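Local atomic coordinates of EreC (Klebsiella pneumoniae, PDB entry 6XCQ), a protein that probably hydrolyses the macrolactone ester of erythromycin and related macrolide antibiotics, acting as a plasmid-borne esterase that confers resistance. Residues A[157-170]-A[248-262]. The protein carries 1 engineered substitution. Sequence-based numbering, arbitrary orientation.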
loop_
_atom_site.group_PDB
_atom_site.type_symbol
_atom_site.label_atom_id
_atom_site.label_comp_id
_atom_site.label_asym_id
_atom_site.label_seq_id
_atom_site.Cartn_x
_atom_site.Cartn_y
_atom_site.Cartn_z
ATOM N N LEU A 157 -4.507 2.858 6.262
ATOM C CA LEU A 157 -4.496 3.061 7.708
ATOM C C LEU A 157 -3.057 3.259 8.168
ATOM O O LEU A 157 -2.129 2.937 7.413
ATOM C CB LEU A 157 -5.111 1.852 8.406
ATOM C CG LEU A 157 -6.469 1.454 7.843
ATOM C CD1 LEU A 157 -6.883 0.104 8.385
ATOM C CD2 LEU A 157 -7.499 2.530 8.199
ATOM N N PRO A 158 -2.812 3.764 9.382
ATOM C CA PRO A 158 -1.457 3.656 9.932
ATOM C C PRO A 158 -1.002 2.206 9.851
ATOM O O PRO A 158 -1.703 1.304 10.332
ATOM C CB PRO A 158 -1.618 4.149 11.382
ATOM C CG PRO A 158 -3.060 4.016 11.669
ATOM C CD PRO A 158 -3.738 4.351 10.367
ATOM N N ASN A 159 0.133 1.950 9.196
ATOM C CA ASN A 159 0.508 0.546 9.025
ATOM C C ASN A 159 0.920 -0.101 10.345
ATOM O O ASN A 159 1.239 -1.298 10.373
ATOM C CB ASN A 159 1.594 0.399 7.951
ATOM C CG ASN A 159 2.843 1.204 8.237
ATOM O OD1 ASN A 159 3.231 1.400 9.383
ATOM N ND2 ASN A 159 3.503 1.651 7.172
ATOM N N THR A 160 0.890 0.667 11.432
ATOM C CA THR A 160 0.997 0.166 12.796
ATOM C C THR A 160 -0.344 -0.222 13.391
ATOM O O THR A 160 -0.363 -0.868 14.445
ATOM C CB THR A 160 1.609 1.237 13.704
ATOM O OG1 THR A 160 0.813 2.422 13.600
ATOM C CG2 THR A 160 3.046 1.557 13.300
ATOM N N LEU A 161 -1.458 0.182 12.751
ATOM C CA LEU A 161 -2.805 0.145 13.346
ATOM C C LEU A 161 -2.827 0.818 14.723
ATOM O O LEU A 161 -3.645 0.498 15.582
ATOM C CB LEU A 161 -3.370 -1.284 13.419
ATOM C CG LEU A 161 -3.449 -2.030 12.075
ATOM C CD1 LEU A 161 -4.109 -3.423 12.207
ATOM C CD2 LEU A 161 -4.177 -1.191 11.027
ATOM N N ASN A 162 -1.952 1.797 14.933
ATOM C CA ASN A 162 -1.987 2.568 16.166
ATOM C C ASN A 162 -2.741 3.863 15.890
ATOM O O ASN A 162 -2.252 4.691 15.107
ATOM C CB ASN A 162 -0.569 2.864 16.648
ATOM C CG ASN A 162 -0.535 3.743 17.894
ATOM O OD1 ASN A 162 -1.568 4.234 18.376
ATOM N ND2 ASN A 162 0.666 3.946 18.422
ATOM N N PRO A 163 -3.911 4.084 16.493
ATOM C CA PRO A 163 -4.706 5.290 16.190
ATOM C C PRO A 163 -4.240 6.564 16.875
ATOM O O PRO A 163 -4.906 7.599 16.725
ATOM C CB PRO A 163 -6.105 4.907 16.690
ATOM C CG PRO A 163 -5.832 4.008 17.856
ATOM C CD PRO A 163 -4.593 3.197 17.453
ATOM N N ARG A 164 -3.123 6.529 17.606
ATOM C CA ARG A 164 -2.711 7.683 18.399
ATOM C C ARG A 164 -2.558 8.940 17.546
ATOM O O ARG A 164 -3.116 9.988 17.881
ATOM C CB ARG A 164 -1.404 7.388 19.132
ATOM C CG ARG A 164 -1.022 8.505 20.104
ATOM C CD ARG A 164 0.464 8.504 20.433
ATOM N NE ARG A 164 1.299 8.807 19.270
ATOM C CZ ARG A 164 2.148 7.945 18.719
ATOM N NH1 ARG A 164 2.873 8.300 17.666
ATOM N NH2 ARG A 164 2.270 6.724 19.223
ATOM N N ASP A 165 -1.769 8.868 16.464
ATOM C CA ASP A 165 -1.549 10.044 15.619
ATOM C C ASP A 165 -2.876 10.596 15.111
ATOM O O ASP A 165 -3.100 11.809 15.114
ATOM C CB ASP A 165 -0.658 9.715 14.410
ATOM C CG ASP A 165 0.823 9.518 14.755
ATOM O OD1 ASP A 165 1.283 9.864 15.865
ATOM O OD2 ASP A 165 1.531 8.997 13.867
ATOM N N ASP A 166 -3.763 9.713 14.645
ATOM C CA ASP A 166 -5.016 10.192 14.074
ATOM C C ASP A 166 -5.846 10.910 15.129
ATOM O O ASP A 166 -6.386 11.989 14.873
ATOM C CB ASP A 166 -5.807 9.036 13.473
ATOM C CG ASP A 166 -5.221 8.546 12.149
ATOM O OD1 ASP A 166 -4.928 9.386 11.266
ATOM O OD2 ASP A 166 -5.071 7.316 11.993
ATOM N N LEU A 167 -5.960 10.313 16.315
ATOM C CA LEU A 167 -6.760 10.904 17.380
ATOM C C LEU A 167 -6.166 12.217 17.853
ATOM O O LEU A 167 -6.901 13.149 18.205
ATOM C CB LEU A 167 -6.870 9.939 18.553
ATOM C CG LEU A 167 -7.762 8.715 18.387
ATOM C CD1 LEU A 167 -7.174 7.565 19.188
ATOM C CD2 LEU A 167 -9.194 9.022 18.822
ATOM N N ALA A 168 -4.838 12.301 17.893
ATOM C CA ALA A 168 -4.193 13.517 18.371
ATOM C C ALA A 168 -4.406 14.667 17.400
ATOM O O ALA A 168 -4.639 15.804 17.822
ATOM C CB ALA A 168 -2.699 13.272 18.593
ATOM N N GLN A 169 -4.302 14.397 16.097
ATOM C CA GLN A 169 -4.598 15.435 15.119
ATOM C C GLN A 169 -6.072 15.805 15.165
ATOM O O GLN A 169 -6.422 16.991 15.134
ATOM C CB GLN A 169 -4.203 14.984 13.710
ATOM C CG GLN A 169 -4.368 16.084 12.680
ATOM C CD GLN A 169 -4.370 15.580 11.248
ATOM O OE1 GLN A 169 -5.212 15.973 10.442
ATOM N NE2 GLN A 169 -3.423 14.713 10.925
ATOM N N LEU A 170 -6.947 14.801 15.257
ATOM C CA LEU A 170 -8.378 15.081 15.390
ATOM C C LEU A 170 -8.655 15.992 16.587
ATOM O O LEU A 170 -9.433 16.953 16.487
ATOM C CB LEU A 170 -9.148 13.761 15.520
ATOM C CG LEU A 170 -10.674 13.827 15.717
ATOM C CD1 LEU A 170 -11.332 14.524 14.533
ATOM C CD2 LEU A 170 -11.238 12.415 15.899
ATOM N N ALA A 248 -10.536 16.628 9.553
ATOM C CA ALA A 248 -11.186 15.914 10.656
ATOM C C ALA A 248 -11.957 14.705 10.146
ATOM O O ALA A 248 -11.881 13.611 10.728
ATOM C CB ALA A 248 -12.126 16.842 11.439
ATOM N N SER A 249 -12.696 14.881 9.051
ATOM C CA SER A 249 -13.458 13.774 8.486
ATOM C C SER A 249 -12.543 12.637 8.048
ATOM O O SER A 249 -12.881 11.461 8.219
ATOM C CB SER A 249 -14.293 14.272 7.312
ATOM O OG SER A 249 -15.085 15.368 7.732
ATOM N N ASP A 250 -11.382 12.965 7.481
ATOM C CA ASP A 250 -10.447 11.915 7.099
ATOM C C ASP A 250 -9.900 11.197 8.323
ATOM O O ASP A 250 -9.770 9.966 8.316
ATOM C CB ASP A 250 -9.309 12.499 6.266
ATOM C CG ASP A 250 -9.774 12.984 4.894
ATOM O OD1 ASP A 250 -10.956 12.769 4.530
ATOM O OD2 ASP A 250 -8.945 13.588 4.179
ATOM N N ARG A 251 -9.572 11.942 9.386
ATOM C CA ARG A 251 -9.027 11.307 10.581
ATOM C C ARG A 251 -10.020 10.309 11.161
ATOM O O ARG A 251 -9.670 9.155 11.441
ATOM C CB ARG A 251 -8.650 12.358 11.628
ATOM C CG ARG A 251 -7.551 13.338 11.218
ATOM C CD ARG A 251 -6.199 12.654 10.964
ATOM N NE ARG A 251 -6.068 12.254 9.565
ATOM C CZ ARG A 251 -5.879 13.098 8.552
ATOM N NH1 ARG A 251 -5.783 14.402 8.764
ATOM N NH2 ARG A 251 -5.785 12.632 7.318
ATOM N N ILE A 252 -11.275 10.738 11.333
ATOM C CA ILE A 252 -12.310 9.854 11.870
ATOM C C ILE A 252 -12.450 8.607 11.008
ATOM O O ILE A 252 -12.557 7.493 11.529
ATOM C CB ILE A 252 -13.657 10.597 11.981
ATOM C CG1 ILE A 252 -13.586 11.702 13.035
ATOM C CG2 ILE A 252 -14.776 9.617 12.324
ATOM C CD1 ILE A 252 -14.636 12.802 12.837
ATOM N N GLU A 253 -12.469 8.772 9.681
ATOM C CA GLU A 253 -12.541 7.592 8.806
ATOM C C GLU A 253 -11.370 6.648 9.069
ATOM O O GLU A 253 -11.547 5.430 9.178
ATOM C CB GLU A 253 -12.549 8.000 7.334
ATOM C CG GLU A 253 -13.863 8.599 6.824
ATOM C CD GLU A 253 -15.045 7.653 6.963
ATOM O OE1 GLU A 253 -16.019 8.017 7.662
ATOM O OE2 GLU A 253 -14.995 6.546 6.391
ATOM N N SER A 254 -10.162 7.203 9.148
ATOM C CA SER A 254 -8.981 6.400 9.428
ATOM C C SER A 254 -9.126 5.645 10.747
ATOM O O SER A 254 -8.837 4.445 10.815
ATOM C CB SER A 254 -7.741 7.293 9.449
ATOM O OG SER A 254 -6.590 6.503 9.734
ATOM N N ILE A 255 -9.578 6.327 11.807
ATOM C CA ILE A 255 -9.735 5.663 13.106
ATOM C C ILE A 255 -10.803 4.578 13.045
ATOM O O ILE A 255 -10.614 3.467 13.568
ATOM C CB ILE A 255 -10.054 6.688 14.208
ATOM C CG1 ILE A 255 -8.872 7.629 14.431
ATOM C CG2 ILE A 255 -10.413 5.979 15.494
ATOM C CD1 ILE A 255 -9.304 9.079 14.930
ATOM N N GLU A 256 -11.942 4.874 12.410
ATOM C CA GLU A 256 -13.021 3.892 12.319
ATOM C C GLU A 256 -12.538 2.600 11.666
ATOM O O GLU A 256 -12.813 1.501 12.155
ATOM C CB GLU A 256 -14.191 4.469 11.535
ATOM C CG GLU A 256 -15.334 3.496 11.276
ATOM C CD GLU A 256 -16.299 4.027 10.211
ATOM O OE1 GLU A 256 -17.535 3.924 10.386
ATOM O OE2 GLU A 256 -15.812 4.553 9.184
ATOM N N TYR A 257 -11.826 2.714 10.547
ATOM C CA TYR A 257 -11.353 1.509 9.868
ATOM C C TYR A 257 -10.183 0.876 10.607
ATOM O O TYR A 257 -9.958 -0.339 10.484
ATOM C CB TYR A 257 -10.986 1.839 8.422
ATOM C CG TYR A 257 -12.175 1.816 7.467
ATOM C CD1 TYR A 257 -13.086 2.875 7.411
ATOM C CD2 TYR A 257 -12.386 0.728 6.630
ATOM C CE1 TYR A 257 -14.184 2.846 6.530
ATOM C CE2 TYR A 257 -13.455 0.688 5.755
ATOM C CZ TYR A 257 -14.353 1.739 5.706
ATOM O OH TYR A 257 -15.406 1.654 4.839
ATOM N N THR A 258 -9.434 1.659 11.388
ATOM C CA THR A 258 -8.367 1.056 12.189
ATOM C C THR A 258 -8.935 0.130 13.257
ATOM O O THR A 258 -8.470 -1.004 13.424
ATOM C CB THR A 258 -7.496 2.138 12.822
ATOM O OG1 THR A 258 -6.799 2.824 11.786
ATOM C CG2 THR A 258 -6.475 1.511 13.739
ATOM N N LEU A 259 -9.959 0.587 13.982
ATOM C CA LEU A 259 -10.578 -0.256 15.004
ATOM C C LEU A 259 -11.201 -1.516 14.395
ATOM O O LEU A 259 -11.070 -2.617 14.951
ATOM C CB LEU A 259 -11.627 0.553 15.783
ATOM C CG LEU A 259 -11.139 1.799 16.547
ATOM C CD1 LEU A 259 -12.180 2.302 17.573
ATOM C CD2 LEU A 259 -9.788 1.543 17.234
ATOM N N GLU A 260 -11.889 -1.383 13.260
ATOM C CA GLU A 260 -12.501 -2.567 12.658
ATOM C C GLU A 260 -11.427 -3.536 12.165
ATOM O O GLU A 260 -11.564 -4.757 12.311
ATOM C CB GLU A 260 -13.443 -2.152 11.527
ATOM C CG GLU A 260 -14.001 -3.314 10.691
ATOM C CD GLU A 260 -14.833 -4.315 11.489
ATOM O OE1 GLU A 260 -15.122 -4.084 12.686
ATOM O OE2 GLU A 260 -15.206 -5.353 10.899
ATOM N N THR A 261 -10.325 -3.007 11.636
ATOM C CA THR A 261 -9.240 -3.868 11.174
ATOM C C THR A 261 -8.546 -4.557 12.348
ATOM O O THR A 261 -8.160 -5.728 12.242
ATOM C CB THR A 261 -8.263 -3.050 10.330
ATOM O OG1 THR A 261 -8.927 -2.657 9.131
ATOM C CG2 THR A 261 -7.019 -3.886 9.935
ATOM N N LEU A 262 -8.426 -3.869 13.493
ATOM C CA LEU A 262 -7.909 -4.511 14.703
ATOM C C LEU A 262 -8.808 -5.664 15.146
ATOM O O LEU A 262 -8.326 -6.754 15.476
ATOM C CB LEU A 262 -7.773 -3.483 15.820
ATOM C CG LEU A 262 -6.637 -2.479 15.684
ATOM C CD1 LEU A 262 -6.843 -1.318 16.666
ATOM C CD2 LEU A 262 -5.288 -3.168 15.907
HETATM O O HOH W 1 -6.260 5.387 13.295
#
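Leu170 is a knob in a hole of helix 248-262, formed by Ala248, Arg251, Ile252 and Ile255, an example of how near-antiparallel helices interlock. The two segment axes approach to 9.1 Å with 149° between their directions, joining the helix that follows edge strand 151-154 to a helix reached through a mainly helical stretch of chain. With CG swung anti to the backbone N (chi1 178°), Leu170 sends CD2 to within 3.8 Å of Ile252 CG1, while CD1 rests on the methyl of Ala248. Ile255 extends this core: its CD1 meets Leu167 CG at 3.8 Å, and its CG1 packs against Asp166 CB.

Beyond the helix start, which Asn162 caps through OD1, the preceding loop continues the apolar seam. Leu161 CB lies 3.7 Å from Leu262 CD2, the two side chains running alongside each other with opposite sense, and Leu157 wedges CD2 against Tyr257 CB. Helix 200-208 packs on Leu161 and Leu262, and helix 279-295 on Leu157.

Toward the polar edge, the buried Asp166 carboxylate divides its work. OD1 lies 3.5 Å from Arg251 NE, obliquely to the guanidinium, a long salt bridge that rests on one of two modelled conformers of Arg251 and is therefore doubtful, with the carboxylate and guanidinium planes only 18° apart. OD2 takes a hydrogen bond from Ser254 OG at 2.8 Å, arriving from above the carboxylate plane, and a second from a water that also donates to Thr258 OG1; that hydroxyl in turn gives its own proton to Ser254 O at 2.8 Å, on the face of the carbonyl opposite Thr258 N.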